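Side-chain contact in RidA family protein (Psychrobacter sp. MES7-P7E, PDB 6L8P), which probably hydrolyses reactive enamine and imine intermediates to ketoacids and ammonia: residues V93-S98 / E110-N115. The protein carries 1 engineered substitution. Numbering follows the deposited sequence.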
ATOM      1  N   VAL A  93      -8.236 -10.434  -1.719  1.00 10.15           N
ATOM      2  CA  VAL A  93      -9.023  -9.579  -0.831  1.00  8.98           C
ATOM      3  C   VAL A  93      -8.720  -8.110  -1.021  1.00 11.38           C
ATOM      4  O   VAL A  93      -9.592  -7.281  -0.702  1.00 11.25           O
ATOM      5  CB  VAL A  93      -8.830  -9.984   0.647  1.00 10.65           C
ATOM      6  CG1 VAL A  93      -9.390 -11.423   0.884  1.00 14.94           C
ATOM      7  CG2 VAL A  93      -7.398  -9.846   1.149  1.00 13.14           C
ATOM      8  N   LYS A  94      -7.547  -7.759  -1.575  1.00  9.48           N
ATOM      9  CA  LYS A  94      -7.232  -6.338  -1.763  1.00  8.68           C
ATOM     10  C   LYS A  94      -6.310  -6.220  -2.970  1.00  8.42           C
ATOM     11  O   LYS A  94      -5.340  -6.975  -3.073  1.00  9.92           O
ATOM     12  CB  LYS A  94      -6.561  -5.736  -0.503  1.00 10.81           C
ATOM     13  CG  LYS A  94      -5.965  -4.332  -0.652  1.00 13.77           C
ATOM     14  CD  LYS A  94      -7.037  -3.289  -0.744  1.00 17.13           C
ATOM     15  CE  LYS A  94      -6.442  -1.853  -0.913  1.00 15.65           C
ATOM     16  NZ  LYS A  94      -5.423  -1.504   0.175  1.00 18.70           N
ATOM     17  N   PHE A  95      -6.643  -5.308  -3.873  1.00  7.57           N
ATOM     18  CA  PHE A  95      -5.755  -4.878  -4.953  1.00 10.62           C
ATOM     19  C   PHE A  95      -5.323  -3.432  -4.709  1.00 10.53           C
ATOM     20  O   PHE A  95      -6.134  -2.587  -4.320  1.00  9.10           O
ATOM     21  CB  PHE A  95      -6.483  -4.907  -6.308  1.00  9.25           C
ATOM     22  CG  PHE A  95      -6.614  -6.261  -6.932  1.00  9.16           C
ATOM     23  CD1 PHE A  95      -5.484  -7.055  -7.172  1.00 12.68           C
ATOM     24  CD2 PHE A  95      -7.885  -6.727  -7.318  1.00 11.26           C
ATOM     25  CE1 PHE A  95      -5.625  -8.293  -7.797  1.00 11.10           C
ATOM     26  CE2 PHE A  95      -8.032  -7.953  -7.967  1.00 12.61           C
ATOM     27  CZ  PHE A  95      -6.899  -8.750  -8.192  1.00 13.56           C
ATOM     28  N   ASN A  96      -4.070  -3.114  -5.035  1.00  8.06           N
ATOM     29  CA  ASN A  96      -3.614  -1.725  -5.037  1.00  7.72           C
ATOM     30  C   ASN A  96      -3.154  -1.414  -6.442  1.00 10.71           C
ATOM     31  O   ASN A  96      -2.218  -2.049  -6.944  1.00  9.90           O
ATOM     32  CB  ASN A  96      -2.478  -1.524  -4.041  1.00  9.52           C
ATOM     33  CG  ASN A  96      -2.273  -0.097  -3.691  1.00 39.12           C
ATOM     34  OD1 ASN A  96      -1.356   0.549  -4.195  1.00 48.67           O
ATOM     35  ND2 ASN A  96      -3.116   0.416  -2.811  1.00 35.47           N
ATOM     36  N   VAL A  97      -3.805  -0.460  -7.083  1.00  7.69           N
ATOM     37  CA  VAL A  97      -3.544  -0.153  -8.489  1.00  7.78           C
ATOM     38  C   VAL A  97      -2.804   1.174  -8.599  1.00  8.18           C
ATOM     39  O   VAL A  97      -3.257   2.191  -8.049  1.00  9.28           O
ATOM     40  CB  VAL A  97      -4.847  -0.058  -9.277  1.00  9.16           C
ATOM     41  CG1 VAL A  97      -4.553   0.261 -10.732  1.00 10.79           C
ATOM     42  CG2 VAL A  97      -5.659  -1.394  -9.155  1.00  9.17           C
ATOM     43  N   SER A  98      -1.692   1.180  -9.347  1.00  6.80           N
ATOM     44  CA  SER A  98      -0.978   2.404  -9.679  1.00  6.66           C
ATOM     45  C   SER A  98      -1.033   2.590 -11.188  1.00  8.25           C
ATOM     46  O   SER A  98      -0.620   1.701 -11.939  1.00  9.58           O
ATOM     47  CB  SER A  98       0.473   2.323  -9.212  1.00  8.87           C
ATOM     48  OG  SER A  98       0.552   1.984  -7.818  1.00 12.30           O
ATOM     49  N   GLU A 110     -13.072  -2.046 -16.733  1.00 14.62           N
ATOM     50  CA  GLU A 110     -13.536  -3.076 -17.665  1.00 15.65           C
ATOM     51  C   GLU A 110     -12.679  -4.333 -17.589  1.00 17.30           C
ATOM     52  O   GLU A 110     -13.203  -5.461 -17.579  1.00 17.22           O
ATOM     53  CB  GLU A 110     -13.543  -2.524 -19.086  1.00 16.30           C
ATOM     54  CG  GLU A 110     -14.606  -1.473 -19.326  1.00 29.22           C
ATOM     55  CD  GLU A 110     -14.517  -0.862 -20.718  1.00 54.54           C
ATOM     56  OE1 GLU A 110     -13.701  -1.346 -21.542  1.00 50.18           O
ATOM     57  OE2 GLU A 110     -15.266   0.105 -20.981  1.00 56.92           O
ATOM     58  N   VAL A 111     -11.352  -4.169 -17.512  1.00 13.24           N
ATOM     59  CA  VAL A 111     -10.482  -5.326 -17.427  1.00 11.99           C
ATOM     60  C   VAL A 111     -10.728  -6.065 -16.123  1.00 12.62           C
ATOM     61  O   VAL A 111     -10.731  -7.303 -16.093  1.00 13.58           O
ATOM     62  CB  VAL A 111      -9.009  -4.878 -17.576  1.00 12.79           C
ATOM     63  CG1 VAL A 111      -8.047  -6.024 -17.283  1.00 14.63           C
ATOM     64  CG2 VAL A 111      -8.786  -4.326 -19.006  1.00 17.66           C
ATOM     65  N   PHE A 112     -11.018  -5.314 -15.044  1.00 14.00           N
ATOM     66  CA  PHE A 112     -11.353  -5.951 -13.773  1.00 11.88           C
ATOM     67  C   PHE A 112     -12.591  -6.829 -13.921  1.00 14.04           C
ATOM     68  O   PHE A 112     -12.577  -8.009 -13.505  1.00 13.88           O
ATOM     69  CB  PHE A 112     -11.569  -4.887 -12.683  1.00 12.92           C
ATOM     70  CG  PHE A 112     -10.338  -4.592 -11.865  1.00 10.96           C
ATOM     71  CD1 PHE A 112      -9.183  -4.129 -12.475  1.00 11.90           C
ATOM     72  CD2 PHE A 112     -10.354  -4.782 -10.499  1.00 10.93           C
ATOM     73  CE1 PHE A 112      -8.034  -3.869 -11.702  1.00 11.87           C
ATOM     74  CE2 PHE A 112      -9.232  -4.528  -9.720  1.00 11.97           C
ATOM     75  CZ  PHE A 112      -8.043  -4.096 -10.350  1.00 12.60           C
ATOM     76  N   VAL A 113     -13.638  -6.285 -14.572  1.00 14.54           N
ATOM     77  CA  VAL A 113     -14.885  -7.040 -14.731  1.00 15.17           C
ATOM     78  C   VAL A 113     -14.625  -8.290 -15.551  1.00 19.47           C
ATOM     79  O   VAL A 113     -15.138  -9.374 -15.241  1.00 18.45           O
ATOM     80  CB  VAL A 113     -15.971  -6.158 -15.378  1.00 14.74           C
ATOM     81  CG1 VAL A 113     -17.155  -7.045 -15.868  1.00 21.56           C
ATOM     82  CG2 VAL A 113     -16.470  -5.091 -14.411  1.00 16.12           C
ATOM     83  N   ALA A 114     -13.776  -8.172 -16.575  1.00 16.89           N
ATOM     84  CA  ALA A 114     -13.525  -9.314 -17.446  1.00 17.95           C
ATOM     85  C   ALA A 114     -12.766 -10.420 -16.731  1.00 20.01           C
ATOM     86  O   ALA A 114     -12.894 -11.601 -17.089  1.00 21.77           O
ATOM     87  CB  ALA A 114     -12.749  -8.858 -18.685  1.00 18.98           C
ATOM     88  N   ASN A 115     -11.987 -10.079 -15.702  1.00 14.95           N
ATOM     89  CA  ASN A 115     -11.116 -11.049 -15.088  1.00 14.56           C
ATOM     90  C   ASN A 115     -11.577 -11.542 -13.729  1.00 16.21           C
ATOM     91  O   ASN A 115     -10.971 -12.480 -13.201  1.00 18.73           O
ATOM     92  CB  ASN A 115      -9.694 -10.451 -14.957  1.00 14.96           C
ATOM     93  CG  ASN A 115      -8.925 -10.485 -16.259  1.00 15.89           C
ATOM     94  OD1 ASN A 115      -8.302 -11.497 -16.568  1.00 23.41           O
ATOM     95  ND2 ASN A 115      -8.953  -9.405 -17.023  1.00 17.15           N
TER
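Phe-112 turns the edge of its ring toward the face of Phe-95, an offset edge-to-face pair with centroids 5.3 Å apart and planes at 75°. The closest approach is between CE2 of Phe-112 and CD2 of Phe-95, at 3.5 Å. Next to CE2, CZ of Phe-112 meets the methyl CG2 of Val-97, at 3.8 Å. Elsewhere round Phe-112, Phe-75 of helix 67-84 makes another edge-to-face pair, Arg-123 of strand 122-127 a cation-pi contact, and Thr-37 of the second subunit packs on it. Phe-95 also touches Ile-139, Leu-116 and Pro-121.

Phe-95 and Val-97, two apart on an extended strand, both direct their side chains at the helix, whereas Asn-96 between them turns away. Beta-branched valine is at home in a strand; with CG1 anti to the backbone N (chi1 180°), CG2 lies anti to the carbonyl carbon and meets the ring. Phenylalanine suits both buried positions: Phe-95 offers a broad apolar face to the Phe-112 edge, and together they fill the 10.5 Å between their CA atoms. With an alanine at Phe-95, the Phe-112 edge would probably lose its aromatic partner and a gap would open beneath the helix. At the helix end, the amide of Asn-115 can give an N-H: ND2 donates a nearly straight bond of 2.9 Å to Val-111 O.

This is the buried helix-on-sheet packing of a beta-alpha-beta unit, in which helix 105-115 links parallel strands 92-99 and 122-127 in the RidA fold.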